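Local atomic coordinates of NDP-N-acetyl-D-galactosaminuronic acid dehydrogenase (Methanosarcina mazei Go1, PDB entry 3G79), a protein that probably catalyses the two-step NAD+-dependent oxidation of UDP-N-acetyl-D-mannosamine to UDP-N-acetyl-D-mannosaminuronate. Residues Ser97-Leu102 and Pro139-Val144; Asp128-Val133 and Val143-Thr148; Gly152-Met157 and Phe174-Ala179; Arg197-Ile202 and Lys208-Leu213; Ala231-Thr236 and Tyr299-Gly304. All blocks are in the same frame, centred on the assembly; numbering follows the deposited sequence.

Interaction 1: Ser97-Leu102 and Pro139-Val144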
# COMPACT_ATOMS: atom_id res chain seq x y z
N SER A 97 -23.05 40.42 -9.58
CA SER A 97 -24.30 40.37 -10.35
C SER A 97 -24.04 39.82 -11.73
O SER A 97 -24.89 39.15 -12.31
CB SER A 97 -24.98 41.75 -10.42
OG SER A 97 -24.45 42.54 -11.47
N ARG A 98 -22.87 40.11 -12.27
CA ARG A 98 -22.46 39.57 -13.57
C ARG A 98 -22.22 38.05 -13.65
O ARG A 98 -21.92 37.51 -14.73
CB ARG A 98 -21.16 40.23 -14.01
CG ARG A 98 -21.20 41.69 -14.19
CD ARG A 98 -20.20 41.95 -15.28
NE ARG A 98 -19.46 43.18 -15.09
CZ ARG A 98 -18.38 43.50 -15.78
NH1 ARG A 98 -17.90 42.68 -16.74
NH2 ARG A 98 -17.79 44.68 -15.52
N ILE A 99 -22.28 37.37 -12.52
CA ILE A 99 -22.34 35.90 -12.53
C ILE A 99 -23.51 35.54 -13.45
O ILE A 99 -23.44 34.61 -14.28
CB ILE A 99 -22.55 35.32 -11.10
CG1 ILE A 99 -21.24 35.43 -10.28
CG2 ILE A 99 -23.08 33.89 -11.13
CD1 ILE A 99 -21.51 35.47 -8.78
N SER A 100 -24.57 36.34 -13.35
CA SER A 100 -25.71 36.14 -14.22
C SER A 100 -25.40 35.95 -15.70
O SER A 100 -26.15 35.25 -16.38
CB SER A 100 -26.78 37.18 -14.00
OG SER A 100 -27.61 36.75 -12.93
N GLU A 101 -24.32 36.56 -16.20
CA GLU A 101 -24.07 36.53 -17.64
C GLU A 101 -23.36 35.23 -18.09
O GLU A 101 -23.09 35.06 -19.27
CB GLU A 101 -23.18 37.72 -18.07
CG GLU A 101 -23.55 39.16 -17.55
CD GLU A 101 -22.37 40.16 -17.65
OE1 GLU A 101 -22.62 41.40 -17.64
OE2 GLU A 101 -21.20 39.71 -17.75
N LEU A 102 -23.06 34.32 -17.17
CA LEU A 102 -22.12 33.23 -17.48
C LEU A 102 -22.74 31.90 -17.82
O LEU A 102 -23.84 31.59 -17.38
CB LEU A 102 -21.13 33.00 -16.33
CG LEU A 102 -20.55 34.26 -15.74
CD1 LEU A 102 -19.81 33.90 -14.47
CD2 LEU A 102 -19.65 34.88 -16.77
N PRO A 139 -30.86 29.52 -14.85
CA PRO A 139 -31.10 28.19 -15.42
C PRO A 139 -30.06 27.81 -16.46
O PRO A 139 -29.73 28.63 -17.31
CB PRO A 139 -32.44 28.37 -16.13
CG PRO A 139 -33.15 29.45 -15.33
CD PRO A 139 -32.10 30.34 -14.77
N GLY A 140 -29.58 26.56 -16.42
CA GLY A 140 -28.59 26.11 -17.37
C GLY A 140 -27.12 26.44 -17.09
O GLY A 140 -26.22 25.90 -17.71
N MET A 141 -26.88 27.33 -16.15
CA MET A 141 -25.53 27.58 -15.70
C MET A 141 -24.89 26.31 -15.09
O MET A 141 -25.60 25.46 -14.54
CB MET A 141 -25.56 28.68 -14.65
CG MET A 141 -26.13 29.99 -15.19
SD MET A 141 -25.28 31.44 -14.55
CE MET A 141 -25.96 31.54 -12.94
N LEU A 142 -23.56 26.21 -15.17
CA LEU A 142 -22.84 25.18 -14.43
C LEU A 142 -22.01 25.80 -13.28
O LEU A 142 -21.28 26.75 -13.49
CB LEU A 142 -21.93 24.31 -15.33
CG LEU A 142 -20.82 23.55 -14.57
CD1 LEU A 142 -21.35 22.20 -14.09
CD2 LEU A 142 -19.51 23.33 -15.43
N VAL A 143 -22.13 25.22 -12.08
CA VAL A 143 -21.37 25.66 -10.93
C VAL A 143 -20.40 24.57 -10.57
O VAL A 143 -20.76 23.37 -10.52
CB VAL A 143 -22.33 25.97 -9.73
CG1 VAL A 143 -21.58 26.46 -8.54
CG2 VAL A 143 -23.37 27.02 -10.12
N VAL A 144 -19.16 24.95 -10.32
CA VAL A 144 -18.15 23.99 -9.90
C VAL A 144 -17.43 24.38 -8.60
O VAL A 144 -16.82 25.44 -8.50
CB VAL A 144 -17.04 23.76 -10.98
CG1 VAL A 144 -16.21 22.53 -10.61
CG2 VAL A 144 -17.65 23.54 -12.32
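Ile99 is the first residue of the 3-10 turn in Ser97-Leu102 to meet Met141, which does the touching for the whole of Pro139-Val144. Ile99 CG2, the branch methyl, lies 4.1 Å from Met141 CE, the two side chains set roughly perpendicular. The carbonyl of Ile99 also faces the thioether, O to Met141 SD 3.7 Å, although that oxygen already accepts the turn bond from Leu102 N at 2.9 Å. Ser100 adds a looser approach of its carbonyl to the same sulfur, while its hydroxyl bonds to Tyr136 O. At Leu102 the backbone takes over: Leu102 O stands 3.2 Å from Met141 SD, nearly in line with the CE-SD bond on the far side of the sulfur (about 173°), a direction consistent with a chalcogen-type contact. Met141 gets there by leaving its backbone with CG anti to the carbonyl carbon (chi1 -61°) and then bending at both chi2 and chi3, which puts sulfur beside the carbonyls and folds CE back onto Ile99. The contact lies where the loop after strand 90-93 leads into strand 104-107, next to the start of strand 142-145. No hydrogen bond crosses it. A polarisable thioether can lie against main-chain oxygens with its sulfur and against a hydrocarbon methyl with its CE, and this contact rests on dispersion and a weak sulfur-oxygen approach.

Interaction 2: Asp128-Val133 and Val143-Thr148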
# COMPACT_ATOMS: atom_id res chain seq x y z
N ASP A 128 -19.47 32.13 1.66
CA ASP A 128 -19.86 33.44 1.17
C ASP A 128 -19.91 33.45 -0.34
O ASP A 128 -20.82 34.02 -0.92
CB ASP A 128 -18.88 34.50 1.64
CG ASP A 128 -19.29 35.15 2.93
OD1 ASP A 128 -19.77 34.44 3.86
OD2 ASP A 128 -19.12 36.39 3.01
N GLY A 129 -18.92 32.81 -0.99
CA GLY A 129 -18.88 32.74 -2.46
C GLY A 129 -20.04 31.98 -3.07
O GLY A 129 -20.58 32.37 -4.10
N ILE A 130 -20.42 30.88 -2.44
CA ILE A 130 -21.49 30.03 -2.91
C ILE A 130 -22.77 30.83 -2.86
O ILE A 130 -23.50 30.90 -3.86
CB ILE A 130 -21.56 28.71 -2.07
CG1 ILE A 130 -20.25 27.94 -2.21
CG2 ILE A 130 -22.65 27.81 -2.59
CD1 ILE A 130 -20.06 26.79 -1.21
N ARG A 131 -23.03 31.45 -1.71
CA ARG A 131 -24.12 32.42 -1.58
C ARG A 131 -24.10 33.40 -2.76
O ARG A 131 -25.07 33.51 -3.51
CB ARG A 131 -24.06 33.13 -0.23
CG ARG A 131 -24.46 32.26 1.01
CD ARG A 131 -25.18 33.09 2.13
NE ARG A 131 -25.16 32.54 3.49
CZ ARG A 131 -24.22 32.82 4.40
NH1 ARG A 131 -24.29 32.31 5.64
NH2 ARG A 131 -23.18 33.60 4.09
N ASN A 132 -23.00 34.10 -2.98
CA ASN A 132 -22.99 35.02 -4.11
C ASN A 132 -23.38 34.36 -5.43
O ASN A 132 -24.22 34.90 -6.18
CB ASN A 132 -21.66 35.71 -4.26
CG ASN A 132 -21.58 36.98 -3.45
OD1 ASN A 132 -20.49 37.39 -3.10
ND2 ASN A 132 -22.74 37.61 -3.16
N VAL A 133 -22.77 33.20 -5.70
CA VAL A 133 -23.22 32.36 -6.81
C VAL A 133 -24.74 32.07 -6.78
O VAL A 133 -25.45 32.40 -7.75
CB VAL A 133 -22.39 31.07 -6.90
CG1 VAL A 133 -22.96 30.11 -7.96
CG2 VAL A 133 -21.00 31.46 -7.26
N VAL A 143 -22.13 25.22 -12.08
CA VAL A 143 -21.37 25.66 -10.93
C VAL A 143 -20.40 24.57 -10.57
O VAL A 143 -20.76 23.37 -10.52
CB VAL A 143 -22.33 25.97 -9.73
CG1 VAL A 143 -21.58 26.46 -8.54
CG2 VAL A 143 -23.37 27.02 -10.12
N VAL A 144 -19.16 24.95 -10.32
CA VAL A 144 -18.15 23.99 -9.90
C VAL A 144 -17.43 24.38 -8.60
O VAL A 144 -16.82 25.44 -8.50
CB VAL A 144 -17.04 23.76 -10.98
CG1 VAL A 144 -16.21 22.53 -10.61
CG2 VAL A 144 -17.65 23.54 -12.32
N LEU A 145 -17.48 23.47 -7.63
CA LEU A 145 -16.61 23.58 -6.47
C LEU A 145 -15.20 23.10 -6.80
O LEU A 145 -14.98 21.88 -7.01
CB LEU A 145 -17.17 22.80 -5.29
CG LEU A 145 -18.54 23.18 -4.69
CD1 LEU A 145 -18.64 22.79 -3.22
CD2 LEU A 145 -18.77 24.64 -4.80
N GLU A 146 -14.26 24.06 -6.82
CA GLU A 146 -12.83 23.77 -6.95
C GLU A 146 -12.09 23.73 -5.60
O GLU A 146 -11.05 23.09 -5.51
CB GLU A 146 -12.13 24.74 -7.92
CG GLU A 146 -12.49 24.55 -9.38
CD GLU A 146 -11.78 25.54 -10.32
OE1 GLU A 146 -11.52 26.70 -9.90
OE2 GLU A 146 -11.48 25.17 -11.47
N SER A 147 -12.60 24.42 -4.57
CA SER A 147 -11.98 24.41 -3.21
C SER A 147 -12.02 22.99 -2.60
O SER A 147 -12.95 22.23 -2.81
CB SER A 147 -12.68 25.38 -2.26
OG SER A 147 -12.89 26.68 -2.83
N THR A 148 -10.99 22.65 -1.83
CA THR A 148 -10.92 21.36 -1.13
C THR A 148 -12.06 21.26 -0.12
O THR A 148 -12.16 22.07 0.78
CB THR A 148 -9.53 21.23 -0.45
OG1 THR A 148 -8.50 21.18 -1.45
CG2 THR A 148 -9.47 19.99 0.46
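Ile130 and Val133, one helical turn apart, lie across from Leu145 and Val143, two residues apart on a strand, with CA atoms separated by 8.8 Å for Ile130 and Leu145 and by 8.1 Å for Val133 and Val143. At that separation the backbones do not touch, and side chains fill the gap. Val133 and Val143 meet tip to tip. A single methyl of Val133, CG1, sits over the fork of Val143, 3.8 Å from Val143 CG2 and 3.9 Å from Val143 CG1; it is the branch anti to the helix backbone N (chi1 173°). Ile130 and Leu145 set out from their backbones beside rather than at each other, and only their ends converge, Ile130 CD1 to Leu145 CD2 at 4.4 Å. Leu107 of the adjoining strand and Leu162 of helix 154-166 extend this greasy layer. The helix belongs to the beta-alpha-beta crossover from strand 104-107 through helix 124-136 to strand 142-145. With four buried aliphatic side chains and no polar bond, the seating between these two segments is purely apolar: close packing and burial of hydrocarbon.

Interaction 3: Gly152-Met157 and Phe174-Ala179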
# COMPACT_ATOMS: atom_id res chain seq x y z
N GLY A 152 -19.44 15.07 1.17
CA GLY A 152 -20.85 15.33 1.46
C GLY A 152 -21.19 16.81 1.31
O GLY A 152 -22.35 17.18 1.36
N THR A 153 -20.17 17.64 1.13
CA THR A 153 -20.36 19.07 0.95
C THR A 153 -21.15 19.44 -0.35
O THR A 153 -22.16 20.17 -0.29
CB THR A 153 -18.99 19.77 1.02
OG1 THR A 153 -18.32 19.39 2.24
CG2 THR A 153 -19.14 21.30 0.90
N THR A 154 -20.72 18.93 -1.50
CA THR A 154 -21.43 19.20 -2.74
C THR A 154 -22.94 18.90 -2.67
O THR A 154 -23.76 19.81 -2.90
CB THR A 154 -20.80 18.50 -3.95
OG1 THR A 154 -19.43 18.80 -3.94
CG2 THR A 154 -21.38 19.02 -5.27
N GLU A 155 -23.28 17.64 -2.37
CA GLU A 155 -24.69 17.21 -2.34
C GLU A 155 -25.38 17.72 -1.07
O GLU A 155 -26.60 17.69 -0.98
CB GLU A 155 -24.80 15.68 -2.35
CG GLU A 155 -24.14 14.98 -3.53
CD GLU A 155 -25.07 14.78 -4.69
OE1 GLU A 155 -26.23 15.28 -4.62
OE2 GLU A 155 -24.66 14.15 -5.70
N GLY A 156 -24.60 18.17 -0.10
CA GLY A 156 -25.15 18.68 1.13
C GLY A 156 -25.24 20.19 1.10
O GLY A 156 -26.10 20.74 0.45
N MET A 157 -24.33 20.88 1.78
CA MET A 157 -24.55 22.30 1.99
C MET A 157 -24.35 23.15 0.76
O MET A 157 -24.99 24.19 0.63
CB MET A 157 -23.82 22.89 3.22
CG MET A 157 -22.34 22.64 3.37
SD MET A 157 -21.51 24.09 4.13
CE MET A 157 -20.82 24.71 2.58
N PHE A 174 -29.94 23.67 -12.96
CA PHE A 174 -28.55 24.02 -13.16
C PHE A 174 -27.69 22.80 -12.87
O PHE A 174 -28.17 21.81 -12.26
CB PHE A 174 -28.17 25.25 -12.32
CG PHE A 174 -28.25 25.02 -10.84
CD1 PHE A 174 -27.16 24.50 -10.14
CD2 PHE A 174 -29.41 25.35 -10.13
CE1 PHE A 174 -27.20 24.29 -8.77
CE2 PHE A 174 -29.47 25.14 -8.73
CZ PHE A 174 -28.35 24.60 -8.05
N ALA A 175 -26.44 22.85 -13.34
CA ALA A 175 -25.49 21.74 -13.24
C ALA A 175 -24.49 22.02 -12.11
O ALA A 175 -24.06 23.17 -11.92
CB ALA A 175 -24.78 21.59 -14.58
N LEU A 176 -24.09 20.97 -11.38
CA LEU A 176 -23.24 21.12 -10.21
C LEU A 176 -22.16 20.07 -10.21
O LEU A 176 -22.45 18.88 -10.30
CB LEU A 176 -24.06 20.93 -8.95
CG LEU A 176 -23.87 21.71 -7.66
CD1 LEU A 176 -24.47 20.95 -6.46
CD2 LEU A 176 -22.51 22.24 -7.33
N ALA A 177 -20.92 20.50 -10.02
CA ALA A 177 -19.80 19.57 -10.07
C ALA A 177 -18.81 19.85 -8.95
O ALA A 177 -18.95 20.86 -8.26
CB ALA A 177 -19.10 19.66 -11.39
N HIS A 178 -17.83 18.97 -8.79
CA HIS A 178 -16.70 19.20 -7.90
C HIS A 178 -15.43 18.81 -8.63
O HIS A 178 -15.23 17.66 -9.05
CB HIS A 178 -16.83 18.42 -6.58
CG HIS A 178 -15.65 18.56 -5.67
ND1 HIS A 178 -15.09 19.79 -5.36
CD2 HIS A 178 -14.93 17.65 -4.98
CE1 HIS A 178 -14.08 19.62 -4.53
NE2 HIS A 178 -13.95 18.32 -4.30
N ALA A 179 -14.57 19.80 -8.81
CA ALA A 179 -13.29 19.54 -9.42
C ALA A 179 -12.15 20.02 -8.52
O ALA A 179 -11.65 21.11 -8.71
CB ALA A 179 -13.21 20.18 -10.78
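Thr154 carries this contact, burying about twice the area that Leu176 does and four times that of His178. It lies on helix 154-166 and points at strand 175-178, dividing its two branches between two strand residues. OG1 stands beside the backbone N (chi1 -51°), which leaves CG2 anti to that N and turned into the fork of Leu176: the methyl lies 3.8 Å from Leu176 CD1 and 4.0 Å from Leu176 CD2. Thr154 and Leu176 run alongside one another in opposing senses, and Leu176 CD1 also lies 3.8 Å from Thr154 O. The hydroxyl branch goes the other way along the strand and rests on His178, with Thr154 OG1 3.7 Å from His178 CB. It meets the imidazole obliquely, and no hydrogen bond joins the two. The ring's polar bond is made elsewhere: His178 ND1 is hydrogen-bonded to Leu145 O of the neighbouring strand, which helps fix its rotation and satisfies a buried nitrogen. Glu232 of helix 228-258 completes the setting, its carboxylate oxygens accepting from the backbone N of Gly152 and of Thr154 while its side chain packs against His178. Two backbone N-H groups thus grip one carboxylate, which would probably stabilise its negative charge. Leu176 and His178 alternate with Ala175 and Ala177, which face helix 204-214 instead. The arrangement is the second half of a beta-alpha-beta crossover, strand 142-145 to helix 154-166 to strand 175-178, in the Rossmann-like NAD-binding domain.

Interaction 4: Arg197-Ile202 and Lys208-Leu213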
# COMPACT_ATOMS: atom_id res chain seq x y z
N ARG A 197 -7.26 15.44 -13.72
CA ARG A 197 -8.17 16.32 -12.99
C ARG A 197 -9.42 15.53 -12.66
O ARG A 197 -10.14 15.06 -13.57
CB ARG A 197 -8.49 17.52 -13.89
CG ARG A 197 -9.30 18.70 -13.26
CD ARG A 197 -8.47 19.33 -12.16
NE ARG A 197 -9.29 20.20 -11.33
CZ ARG A 197 -9.47 21.51 -11.53
NH1 ARG A 197 -8.85 22.11 -12.52
NH2 ARG A 197 -10.27 22.21 -10.73
N ILE A 198 -9.67 15.33 -11.37
CA ILE A 198 -10.90 14.63 -10.94
C ILE A 198 -12.10 15.60 -11.15
O ILE A 198 -12.07 16.77 -10.69
CB ILE A 198 -10.81 14.27 -9.46
CG1 ILE A 198 -9.48 13.57 -9.12
CG2 ILE A 198 -12.04 13.59 -8.96
CD1 ILE A 198 -9.14 12.33 -9.89
N VAL A 199 -13.13 15.14 -11.85
CA VAL A 199 -14.28 16.02 -12.08
C VAL A 199 -15.48 15.18 -11.82
O VAL A 199 -15.69 14.18 -12.51
CB VAL A 199 -14.31 16.60 -13.52
CG1 VAL A 199 -15.64 17.33 -13.83
CG2 VAL A 199 -13.15 17.55 -13.73
N GLY A 200 -16.26 15.56 -10.81
CA GLY A 200 -17.43 14.77 -10.44
C GLY A 200 -18.69 15.59 -10.36
O GLY A 200 -18.74 16.59 -9.62
N GLY A 201 -19.70 15.18 -11.14
CA GLY A 201 -20.96 15.95 -11.21
C GLY A 201 -21.94 15.26 -10.31
O GLY A 201 -21.75 14.09 -9.97
N ILE A 202 -22.99 15.97 -9.92
CA ILE A 202 -24.05 15.40 -9.09
C ILE A 202 -24.98 14.42 -9.84
O ILE A 202 -25.81 13.73 -9.23
CB ILE A 202 -24.89 16.49 -8.39
CG1 ILE A 202 -25.69 17.30 -9.40
CG2 ILE A 202 -24.01 17.38 -7.56
CD1 ILE A 202 -26.67 18.29 -8.76
N LYS A 208 -20.74 15.70 -17.44
CA LYS A 208 -20.38 15.90 -18.84
C LYS A 208 -20.21 17.36 -19.17
O LYS A 208 -19.35 17.72 -20.00
CB LYS A 208 -21.38 15.24 -19.78
CG LYS A 208 -20.76 14.13 -20.63
CD LYS A 208 -21.67 12.89 -20.73
CE LYS A 208 -20.85 11.61 -20.82
NZ LYS A 208 -21.45 10.52 -19.98
N ARG A 209 -21.02 18.21 -18.53
CA ARG A 209 -20.88 19.65 -18.72
C ARG A 209 -19.56 20.10 -18.13
O ARG A 209 -18.90 21.03 -18.66
CB ARG A 209 -22.03 20.43 -18.05
CG ARG A 209 -22.10 21.92 -18.37
CD ARG A 209 -22.05 22.16 -19.83
NE ARG A 209 -22.51 23.51 -20.18
CZ ARG A 209 -22.74 23.94 -21.42
NH1 ARG A 209 -22.54 23.13 -22.47
NH2 ARG A 209 -23.17 25.17 -21.62
N ALA A 210 -19.14 19.44 -17.05
CA ALA A 210 -17.92 19.92 -16.37
C ALA A 210 -16.66 19.45 -17.10
O ALA A 210 -15.70 20.23 -17.27
CB ALA A 210 -17.92 19.56 -14.91
N VAL A 211 -16.66 18.20 -17.56
CA VAL A 211 -15.61 17.72 -18.45
C VAL A 211 -15.31 18.75 -19.55
O VAL A 211 -14.16 19.05 -19.83
CB VAL A 211 -15.99 16.35 -19.07
CG1 VAL A 211 -15.01 15.96 -20.17
CG2 VAL A 211 -16.00 15.27 -17.99
N GLU A 212 -16.35 19.34 -20.15
CA GLU A 212 -16.20 20.35 -21.19
C GLU A 212 -15.49 21.62 -20.70
O GLU A 212 -14.79 22.30 -21.48
CB GLU A 212 -17.57 20.73 -21.75
CG GLU A 212 -18.43 19.54 -22.18
CD GLU A 212 -19.83 19.94 -22.63
OE1 GLU A 212 -20.12 21.16 -22.80
OE2 GLU A 212 -20.67 19.02 -22.81
N LEU A 213 -15.68 21.92 -19.41
CA LEU A 213 -15.10 23.11 -18.83
C LEU A 213 -13.62 22.88 -18.65
O LEU A 213 -12.83 23.77 -18.85
CB LEU A 213 -15.77 23.43 -17.48
CG LEU A 213 -15.27 24.64 -16.73
CD1 LEU A 213 -15.36 25.89 -17.61
CD2 LEU A 213 -16.02 24.82 -15.38
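Val199 and Ala210 point toward each other's backbone from offset positions, and Val199 reaches across with CG1 to meet the methyl of Ala210. Val199 CG1 and Ala210 CB are 3.4 Å apart, a tight fit for two methyl carbons. CG1 is the branch anti to the backbone N (chi1 171°), and it enters the helix surface between Ala210 and the next residue, 4.0 Å from Val211 N. Val211 has its own side chain turned to the flank, where it packs on Val223 and Pro225 of strand 223-227. The backbones are close here, 6.7 Å between Val199 CA and Val211 CA, with the small side chain of Ala210 in the interface. Two residues on, Gly201 N bonds Thr207 OG1 near the helix start. Within the helix Arg209 NH1 and Glu212 OE1 form a salt bridge (3.1 Å) whose hydrogen bond is weak; Arg209 NH2 also bonds Gly16 O. Leu142 of strand 142-145 packs on Ala210 as well. Strand 197-201 runs antiparallel to strand 175-178 yet parallel to strand 223-227, and the short link into the helix begins a beta-alpha-beta unit that ends in strand 223-227, the closing edge of the mixed sheet of the NAD-binding domain.

Interaction 5: Ala231-Thr236 and Tyr299-Gly304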
# COMPACT_ATOMS: atom_id res chain seq x y z
N ALA A 231 -15.66 12.24 -6.20
CA ALA A 231 -14.59 13.21 -6.34
C ALA A 231 -14.10 13.60 -4.99
O ALA A 231 -12.94 13.61 -4.78
CB ALA A 231 -15.06 14.48 -7.16
N GLU A 232 -15.00 13.94 -4.07
CA GLU A 232 -14.63 14.38 -2.71
C GLU A 232 -13.91 13.29 -1.92
O GLU A 232 -12.97 13.58 -1.17
CB GLU A 232 -15.86 14.82 -1.91
CG GLU A 232 -16.52 16.17 -2.33
CD GLU A 232 -17.95 16.18 -1.90
OE1 GLU A 232 -18.46 15.08 -1.63
OE2 GLU A 232 -18.55 17.24 -1.76
N VAL A 233 -14.39 12.07 -2.06
CA VAL A 233 -13.80 10.90 -1.43
C VAL A 233 -12.43 10.59 -2.00
O VAL A 233 -11.54 10.15 -1.29
CB VAL A 233 -14.76 9.72 -1.55
CG1 VAL A 233 -14.09 8.43 -1.22
CG2 VAL A 233 -15.94 9.98 -0.64
N THR A 234 -12.22 10.88 -3.27
CA THR A 234 -10.92 10.61 -3.89
C THR A 234 -9.77 11.27 -3.17
O THR A 234 -8.78 10.60 -2.84
CB THR A 234 -10.88 11.04 -5.35
OG1 THR A 234 -11.76 10.20 -6.11
CG2 THR A 234 -9.41 10.93 -5.89
N LYS A 235 -9.92 12.57 -2.90
CA LYS A 235 -8.90 13.30 -2.16
C LYS A 235 -8.71 12.82 -0.72
O LYS A 235 -7.57 12.81 -0.22
CB LYS A 235 -9.14 14.82 -2.27
CG LYS A 235 -9.17 15.59 -0.99
CD LYS A 235 -7.82 15.86 -0.35
CE LYS A 235 -8.18 16.54 1.02
NZ LYS A 235 -7.09 17.08 1.87
N THR A 236 -9.78 12.40 -0.03
CA THR A 236 -9.55 11.88 1.32
C THR A 236 -8.87 10.52 1.22
O THR A 236 -7.88 10.30 1.90
CB THR A 236 -10.80 11.87 2.28
OG1 THR A 236 -11.72 10.85 1.89
CG2 THR A 236 -11.51 13.20 2.31
N TYR A 299 -10.75 10.76 9.39
CA TYR A 299 -11.93 11.13 10.20
C TYR A 299 -13.03 11.64 9.32
O TYR A 299 -14.18 11.35 9.60
CB TYR A 299 -11.62 12.10 11.37
CG TYR A 299 -10.55 11.50 12.25
CD1 TYR A 299 -10.75 10.27 12.91
CD2 TYR A 299 -9.30 12.11 12.35
CE1 TYR A 299 -9.73 9.70 13.71
CE2 TYR A 299 -8.28 11.55 13.13
CZ TYR A 299 -8.50 10.35 13.80
OH TYR A 299 -7.47 9.82 14.51
N HIS A 300 -12.67 12.36 8.27
CA HIS A 300 -13.63 12.70 7.22
C HIS A 300 -14.28 11.51 6.48
O HIS A 300 -15.48 11.55 6.23
CB HIS A 300 -13.03 13.69 6.25
CG HIS A 300 -12.58 14.95 6.92
ND1 HIS A 300 -11.29 15.43 6.81
CD2 HIS A 300 -13.24 15.81 7.72
CE1 HIS A 300 -11.18 16.54 7.52
NE2 HIS A 300 -12.35 16.78 8.09
N LEU A 301 -13.51 10.46 6.16
CA LEU A 301 -14.08 9.22 5.59
C LEU A 301 -15.02 8.56 6.57
O LEU A 301 -16.15 8.18 6.24
CB LEU A 301 -13.00 8.18 5.21
CG LEU A 301 -12.61 7.88 3.77
CD1 LEU A 301 -12.08 6.43 3.65
CD2 LEU A 301 -13.78 8.06 2.85
N GLU A 302 -14.53 8.42 7.79
CA GLU A 302 -15.34 7.88 8.85
C GLU A 302 -16.65 8.60 8.97
O GLU A 302 -17.66 7.95 8.86
CB GLU A 302 -14.58 7.84 10.17
CG GLU A 302 -13.30 7.08 10.09
CD GLU A 302 -13.42 5.61 9.55
OE1 GLU A 302 -14.51 5.01 9.53
OE2 GLU A 302 -12.39 5.05 9.16
N ARG A 303 -16.66 9.93 9.17
CA ARG A 303 -17.93 10.65 9.24
C ARG A 303 -18.68 10.42 7.92
O ARG A 303 -19.85 10.06 7.93
CB ARG A 303 -17.74 12.14 9.46
CG ARG A 303 -19.07 12.85 9.73
CD ARG A 303 -18.99 14.39 9.61
NE ARG A 303 -18.67 15.05 10.87
CZ ARG A 303 -17.48 15.58 11.16
NH1 ARG A 303 -16.49 15.53 10.27
NH2 ARG A 303 -17.27 16.15 12.36
N GLY A 304 -17.97 10.56 6.80
CA GLY A 304 -18.56 10.36 5.47
C GLY A 304 -19.33 9.07 5.24
O GLY A 304 -20.37 9.07 4.56
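Val233 and Thr236 of helix 228-258 pack on Leu301 of helix 293-305 in a helix-helix contact of the central domain, a helical domain of the 6-phosphogluconate dehydrogenase C-terminal type. The short segments run closer to antiparallel than to parallel, at 143°, with axes 10.1 Å apart at closest approach. The apolar contacts centre on Leu301, whose side chain leaves its helix to one side and swings its end across the gap. Its CD2 comes 4.1 Å from Val233 CG1, the two side chains lying roughly perpendicular. Thr236 CG2 adds a looser touch on His300 CB. Tyr255 of the second subunit lies on Leu301 and Ile261 of that subunit on Val233, so the dimer partner covers the same cluster. No hydrogen bond crosses between the segments; His300 NE2 has weak bonds to Glu120 OE2 and Leu119 O. The one hydroxyl at the interface belongs to Thr236, with OG1 flanked by N and C of its own backbone (chi1 72°). From there Thr236 OG1 lies 3.6 Å from both CG and CD2 of Leu301, yet gives its proton back to its own helix, a 3.3 Å hydrogen bond from Thr236 OG1 to Val233 O with the donor tilted 23° from the carbonyl plane.

How the interactions relate
All five contacts are buried, and none is bridged by a hydrogen bond of its own. Interactions 1 to 4 surround one mixed sheet: interactions 1 and 2 meet strand 142-145, interaction 1 just before its first residue and interaction 2 along it, while interactions 3 and 4 use the next two strands. Interactions 2 and 3 fill the face under helices 124-136 and 154-166; interaction 4 lies on the other face. Chemistry follows place: pure aliphatic packing in 2 and 4, a thioether beside carbonyls at the loop of 1, and a threonine in both 3 and 5. Interaction 5 belongs to the central domain, joined to interaction 3 through Glu232 and bordered by the second subunit.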